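Local coordinates for putative phenazine biosynthesis PhzC/PhzF protein (Clostridium difficile, PDB 4DUN) that probably acts as an isomerase of the PhzF family, with the two-lobed fold of the diaminopimelate epimerase clan, although its own substrate is not established, at residues M4-V9 / L253-T258; T48-K53 / R61-K66. One frame throughout, in Å; residues are numbered along the deposited sequence.

Contact 1: M4-V9 / L253-T258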
loop_
_atom_site.group_PDB
_atom_site.type_symbol
_atom_site.label_atom_id
_atom_site.label_comp_id
_atom_site.label_asym_id
_atom_site.label_seq_id
_atom_site.Cartn_x
_atom_site.Cartn_y
_atom_site.Cartn_z
ATOM N N MET A 4 -6.736 -17.936 -9.198
ATOM C CA MET A 4 -7.728 -17.304 -8.338
ATOM C C MET A 4 -8.123 -15.940 -8.909
ATOM O O MET A 4 -7.254 -15.148 -9.297
ATOM C CB MET A 4 -7.257 -17.194 -6.864
ATOM C CG MET A 4 -5.824 -16.710 -6.673
ATOM S SD MET A 4 -5.040 -17.147 -5.071
ATOM C CE MET A 4 -4.522 -18.791 -5.395
ATOM N N GLU A 5 -9.441 -15.685 -8.989
ATOM C CA GLU A 5 -9.973 -14.402 -9.482
ATOM C C GLU A 5 -9.687 -13.321 -8.458
ATOM O O GLU A 5 -9.826 -13.555 -7.252
ATOM C CB GLU A 5 -11.475 -14.482 -9.762
ATOM C CG GLU A 5 -11.916 -15.545 -10.745
ATOM C CD GLU A 5 -13.401 -15.826 -10.607
ATOM O OE1 GLU A 5 -13.762 -16.889 -10.047
ATOM O OE2 GLU A 5 -14.201 -14.926 -10.948
ATOM N N TYR A 6 -9.274 -12.143 -8.918
ATOM C CA TYR A 6 -8.892 -11.065 -8.007
ATOM C C TYR A 6 -9.456 -9.741 -8.508
ATOM O O TYR A 6 -9.448 -9.467 -9.717
ATOM C CB TYR A 6 -7.351 -11.010 -7.841
ATOM C CG TYR A 6 -6.909 -9.890 -6.926
ATOM C CD1 TYR A 6 -7.247 -9.892 -5.575
ATOM C CD2 TYR A 6 -6.259 -8.765 -7.431
ATOM C CE1 TYR A 6 -6.937 -8.814 -4.746
ATOM C CE2 TYR A 6 -5.938 -7.685 -6.611
ATOM C CZ TYR A 6 -6.286 -7.712 -5.270
ATOM O OH TYR A 6 -5.963 -6.664 -4.450
ATOM N N TYR A 7 -9.991 -8.948 -7.570
ATOM C CA TYR A 7 -10.679 -7.697 -7.835
ATOM C C TYR A 7 -10.254 -6.633 -6.860
ATOM O O TYR A 7 -10.078 -6.925 -5.673
ATOM C CB TYR A 7 -12.218 -7.892 -7.675
ATOM C CG TYR A 7 -12.803 -9.026 -8.486
ATOM C CD1 TYR A 7 -12.797 -10.333 -8.002
ATOM C CD2 TYR A 7 -13.393 -8.791 -9.724
ATOM C CE1 TYR A 7 -13.316 -11.389 -8.756
ATOM C CE2 TYR A 7 -13.934 -9.835 -10.476
ATOM C CZ TYR A 7 -13.896 -11.130 -9.988
ATOM O OH TYR A 7 -14.434 -12.150 -10.737
ATOM N N ILE A 8 -10.141 -5.394 -7.335
ATOM C CA ILE A 8 -9.920 -4.224 -6.482
ATOM C C ILE A 8 -11.198 -3.412 -6.573
ATOM O O ILE A 8 -11.586 -3.011 -7.669
ATOM C CB ILE A 8 -8.676 -3.372 -6.818
ATOM C CG1 ILE A 8 -7.380 -4.200 -6.699
ATOM C CG2 ILE A 8 -8.651 -2.129 -5.889
ATOM C CD1 ILE A 8 -6.120 -3.490 -7.277
ATOM N N VAL A 9 -11.865 -3.211 -5.437
ATOM C CA VAL A 9 -13.176 -2.559 -5.372
ATOM C C VAL A 9 -13.151 -1.426 -4.368
ATOM O O VAL A 9 -12.639 -1.608 -3.258
ATOM C CB VAL A 9 -14.250 -3.628 -4.960
ATOM C CG1 VAL A 9 -15.637 -3.010 -4.722
ATOM C CG2 VAL A 9 -14.325 -4.770 -5.978
ATOM N N LEU A 253 -15.858 -0.986 -9.330
ATOM C CA LEU A 253 -14.743 -1.882 -9.696
ATOM C C LEU A 253 -13.600 -1.063 -10.266
ATOM O O LEU A 253 -13.797 -0.318 -11.225
ATOM C CB LEU A 253 -15.204 -2.937 -10.729
ATOM C CG LEU A 253 -14.130 -3.923 -11.225
ATOM C CD1 LEU A 253 -13.658 -4.828 -10.103
ATOM C CD2 LEU A 253 -14.630 -4.724 -12.404
ATOM N N PHE A 254 -12.389 -1.236 -9.712
ATOM C CA PHE A 254 -11.198 -0.572 -10.244
ATOM C C PHE A 254 -10.433 -1.502 -11.189
ATOM O O PHE A 254 -9.999 -1.078 -12.255
ATOM C CB PHE A 254 -10.259 -0.098 -9.098
ATOM C CG PHE A 254 -8.871 0.298 -9.570
ATOM C CD1 PHE A 254 -8.689 1.388 -10.422
ATOM C CD2 PHE A 254 -7.746 -0.406 -9.143
ATOM C CE1 PHE A 254 -7.403 1.770 -10.834
ATOM C CE2 PHE A 254 -6.457 -0.022 -9.554
ATOM C CZ PHE A 254 -6.298 1.057 -10.402
ATOM N N MET A 255 -10.241 -2.761 -10.788
ATOM C CA MET A 255 -9.384 -3.671 -11.530
ATOM C C MET A 255 -9.895 -5.096 -11.353
ATOM O O MET A 255 -10.308 -5.469 -10.252
ATOM C CB MET A 255 -7.934 -3.516 -10.968
ATOM C CG MET A 255 -6.821 -4.137 -11.824
ATOM S SD MET A 255 -6.703 -5.951 -11.710
ATOM C CE MET A 255 -6.562 -6.169 -9.910
ATOM N N GLN A 256 -9.896 -5.869 -12.433
ATOM C CA GLN A 256 -10.283 -7.284 -12.432
ATOM C C GLN A 256 -9.133 -8.087 -13.045
ATOM O O GLN A 256 -8.663 -7.755 -14.125
ATOM C CB GLN A 256 -11.599 -7.498 -13.194
ATOM C CG GLN A 256 -11.943 -8.958 -13.495
ATOM C CD GLN A 256 -13.247 -9.127 -14.246
ATOM O OE1 GLN A 256 -13.774 -8.202 -14.883
ATOM N NE2 GLN A 256 -13.800 -10.323 -14.174
ATOM N N GLY A 257 -8.679 -9.116 -12.344
ATOM C CA GLY A 257 -7.583 -9.940 -12.823
ATOM C C GLY A 257 -7.491 -11.307 -12.194
ATOM O O GLY A 257 -8.467 -11.815 -11.637
ATOM N N THR A 258 -6.315 -11.916 -12.313
ATOM C CA THR A 258 -6.066 -13.245 -11.746
ATOM C C THR A 258 -4.726 -13.269 -11.036
ATOM O O THR A 258 -3.756 -12.696 -11.531
ATOM C CB THR A 258 -6.112 -14.345 -12.823
ATOM O OG1 THR A 258 -5.117 -14.076 -13.805
ATOM C CG2 THR A 258 -7.477 -14.476 -13.492
#
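Met255 sets out with CG anti to the backbone N (chi1 -166°) and then bends at chi2 and chi3, which folds its methyl back against the neighbouring strand. There Met255 CE meets the Tyr6 ring obliquely, 3.6 Å from Tyr6 CD2, and also touches Ile8 CD1, at 3.8 Å. Tyr6 CG, likewise anti to N, carries that ring along the same face. On the other face Tyr7 CG lies beside its own N (chi1 -53°); Leu253 CD1 comes to the ring edge, the Gln256 chain runs alongside it, with Gln256 CG 3.7 Å from Tyr7 CE2, and the phenol OH donates to Glu5 OE2. Helix 73-87 packs beyond, Phe86 stacking on Tyr7.

Between these two layers of side chains, Tyr6 and Gly257 exchange two backbone hydrogen bonds, whereas Ile8 O receives both Phe254 N, at 2.8 Å, and Met255 N, weakly, at 3.4 Å. Phe254 is thus turned toward the partner strand, its CD2 3.8 Å from Ile8 CG2. Residues 255-258 also pair with a strand of the second subunit, where Lys260 binds Gln256 OE1. The arrangement is a classic beta bulge in an antiparallel pair joining the chain's two ends, within a sheet that continues across the dimer interface.

Contact 2: T48-K53 / R61-K66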
loop_
_atom_site.group_PDB
_atom_site.type_symbol
_atom_site.label_atom_id
_atom_site.label_comp_id
_atom_site.label_asym_id
_atom_site.label_seq_id
_atom_site.Cartn_x
_atom_site.Cartn_y
_atom_site.Cartn_z
ATOM N N THR A 48 -7.378 -7.205 2.208
ATOM C CA THR A 48 -7.710 -8.161 1.152
ATOM C C THR A 48 -8.691 -9.139 1.777
ATOM O O THR A 48 -8.380 -9.769 2.803
ATOM C CB THR A 48 -6.496 -8.875 0.516
ATOM O OG1 THR A 48 -5.696 -7.880 -0.116
ATOM C CG2 THR A 48 -6.932 -9.911 -0.543
ATOM N N ALA A 49 -9.871 -9.261 1.157
ATOM C CA ALA A 49 -10.928 -10.198 1.535
ATOM C C ALA A 49 -10.747 -11.491 0.739
ATOM O O ALA A 49 -10.400 -11.440 -0.449
ATOM C CB ALA A 49 -12.297 -9.587 1.255
ATOM N N PHE A 50 -10.895 -12.631 1.401
ATOM C CA PHE A 50 -10.770 -13.941 0.755
ATOM C C PHE A 50 -12.083 -14.645 0.896
ATOM O O PHE A 50 -12.521 -14.871 2.028
ATOM C CB PHE A 50 -9.640 -14.783 1.388
ATOM C CG PHE A 50 -8.278 -14.209 1.147
ATOM C CD1 PHE A 50 -7.741 -13.257 2.016
ATOM C CD2 PHE A 50 -7.525 -14.610 0.049
ATOM C CE1 PHE A 50 -6.507 -12.659 1.745
ATOM C CE2 PHE A 50 -6.272 -14.019 -0.211
ATOM C CZ PHE A 50 -5.783 -13.050 0.634
ATOM N N VAL A 51 -12.721 -14.976 -0.231
ATOM C CA VAL A 51 -14.007 -15.670 -0.253
ATOM C C VAL A 51 -13.771 -17.097 -0.727
ATOM O O VAL A 51 -13.243 -17.298 -1.832
ATOM C CB VAL A 51 -15.060 -14.951 -1.158
ATOM C CG1 VAL A 51 -16.357 -15.760 -1.263
ATOM C CG2 VAL A 51 -15.346 -13.517 -0.680
ATOM N N VAL A 52 -14.167 -18.082 0.092
ATOM C CA VAL A 52 -14.094 -19.487 -0.293
ATOM C C VAL A 52 -15.487 -19.897 -0.684
ATOM O O VAL A 52 -16.396 -19.891 0.157
ATOM C CB VAL A 52 -13.489 -20.439 0.784
ATOM C CG1 VAL A 52 -13.521 -21.900 0.303
ATOM C CG2 VAL A 52 -12.068 -20.027 1.154
ATOM N N LYS A 53 -15.675 -20.228 -1.962
ATOM C CA LYS A 53 -16.989 -20.674 -2.395
ATOM C C LYS A 53 -17.035 -22.183 -2.290
ATOM O O LYS A 53 -16.255 -22.868 -2.950
ATOM C CB LYS A 53 -17.397 -20.149 -3.791
ATOM C CG LYS A 53 -16.311 -20.031 -4.848
ATOM C CD LYS A 53 -16.869 -19.371 -6.099
ATOM C CE LYS A 53 -15.976 -19.516 -7.302
ATOM N NZ LYS A 53 -16.661 -19.103 -8.557
ATOM N N ARG A 61 -12.839 -14.346 5.000
ATOM C CA ARG A 61 -11.787 -13.817 5.859
ATOM C C ARG A 61 -11.195 -12.504 5.313
ATOM O O ARG A 61 -11.252 -12.259 4.172
ATOM C CB ARG A 61 -10.659 -14.829 6.090
ATOM C CG ARG A 61 -11.085 -16.159 6.676
ATOM C CD ARG A 61 -9.919 -17.159 6.737
ATOM N NE ARG A 61 -10.266 -18.495 7.205
ATOM C CZ ARG A 61 -10.007 -18.933 8.428
ATOM N NH1 ARG A 61 -9.425 -18.158 9.291
ATOM N NH2 ARG A 61 -10.317 -20.148 8.793
ATOM N N TRP A 62 -10.656 -11.710 6.199
ATOM C CA TRP A 62 -10.014 -10.474 5.835
ATOM C C TRP A 62 -8.638 -10.387 6.460
ATOM O O TRP A 62 -8.453 -10.711 7.593
ATOM C CB TRP A 62 -10.805 -9.245 6.276
ATOM C CG TRP A 62 -12.285 -9.309 6.191
ATOM C CD1 TRP A 62 -13.060 -8.853 5.185
ATOM C CD2 TRP A 62 -13.169 -9.816 7.167
ATOM N NE1 TRP A 62 -14.347 -9.031 5.463
ATOM C CE2 TRP A 62 -14.459 -9.652 6.669
ATOM C CE3 TRP A 62 -12.996 -10.406 8.408
ATOM C CZ2 TRP A 62 -15.557 -10.027 7.364
ATOM C CZ3 TRP A 62 -14.085 -10.797 9.076
ATOM C CH2 TRP A 62 -15.350 -10.614 8.562
ATOM N N PHE A 63 -7.708 -9.875 5.675
ATOM C CA PHE A 63 -6.337 -9.679 6.113
ATOM C C PHE A 63 -5.880 -8.283 5.777
ATOM O O PHE A 63 -6.057 -7.836 4.639
ATOM C CB PHE A 63 -5.418 -10.682 5.400
ATOM C CG PHE A 63 -5.522 -12.099 5.877
ATOM C CD1 PHE A 63 -6.595 -12.905 5.490
ATOM C CD2 PHE A 63 -4.520 -12.659 6.663
ATOM C CE1 PHE A 63 -6.672 -14.237 5.912
ATOM C CE2 PHE A 63 -4.599 -13.998 7.072
ATOM C CZ PHE A 63 -5.682 -14.770 6.699
ATOM N N THR A 64 -5.250 -7.608 6.740
ATOM C CA THR A 64 -4.569 -6.353 6.430
ATOM C C THR A 64 -3.202 -6.789 5.843
ATOM O O THR A 64 -2.887 -7.983 5.920
ATOM C CB THR A 64 -4.391 -5.480 7.697
ATOM O OG1 THR A 64 -3.451 -6.141 8.550
ATOM C CG2 THR A 64 -5.716 -5.176 8.427
ATOM N N PRO A 65 -2.308 -5.878 5.415
ATOM C CA PRO A 65 -0.972 -6.331 4.971
ATOM C C PRO A 65 -0.135 -6.978 6.102
ATOM O O PRO A 65 0.925 -7.548 5.823
ATOM C CB PRO A 65 -0.316 -5.028 4.505
ATOM C CG PRO A 65 -1.485 -4.163 4.069
ATOM C CD PRO A 65 -2.487 -4.429 5.172
ATOM N N LYS A 66 -0.613 -6.894 7.371
ATOM C CA LYS A 66 0.108 -7.393 8.543
ATOM C C LYS A 66 -0.546 -8.556 9.312
ATOM O O LYS A 66 0.192 -9.328 9.939
ATOM C CB LYS A 66 0.306 -6.235 9.548
ATOM C CG LYS A 66 1.281 -5.159 9.079
ATOM C CD LYS A 66 1.745 -4.312 10.261
ATOM C CE LYS A 66 2.737 -3.245 9.871
ATOM N NZ LYS A 66 2.070 -2.046 9.300
#
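Strands 48-53 and 61-63 run antiparallel at 155°, and four backbone hydrogen bonds join them: Thr48 and Phe63 exchange one pair, Phe50 and Arg61 the other, while Ala49 and Trp62 face each other at the non-hydrogen-bonded position between. The bonds are straight. Phe50 N reaches Arg61 O at 2.8 Å within the carbonyl plane, whereas Phe63 N meets Thr48 O from above its plane.

One face belongs to Phe50 and Phe63, diagonal neighbours across the strands. Both have CG anti to the carbonyl carbon and beside the backbone N, and the rings meet along one flank, Phe50 CD1 lying 3.7 Å from Phe63 CD1. Their planes are almost perpendicular, at 89°, but the approach is oblique, with centroids 5.6 Å apart. Helix 33-43 packs on this face through Met36, Gln37 and Ala40 around Phe63, and its Asn43 bonds Thr48 OG1. Arg61 starts from the same face, but its extended chain leads away to a salt bridge with Glu68.

Across the sheet, Ala49 CB touches the indole at Trp62 CD1, 4.1 Å away, and Trp62 NE1 makes a weak bond to Thr76 OG1 near the start of helix 73-87. Past the strand, Thr64 OG1 accepts Lys66 N, at 3.2 Å, closing an ST turn. The whole is a beta hairpin with helices packed on its two faces, and Trp62 brings it within about 5 Å, side chain to side chain, of Glu47, the predicted active-site residue of this PhzF-family protein.

The chain enters at strand 4-11, whose partner in contact 1 arrives only near the C terminus, so 4-9 with 253-258 closes a loop of 243 residues that holds nearly the whole protein. Strand 20-27 follows, pairing antiparallel with 4-11 and parallel with 47-54, and thereby bridges the two contacts. Helix 33-43 then leads to the hairpin, where contact 2 closes a short loop of seven residues nested inside the long one. The contact centres lie 13 Å apart; Glu5 and Lys53 link them through no more than a long, weak ion pair. One contact joins the chain ends beside the second subunit, the other the hairpin next to the predicted active site.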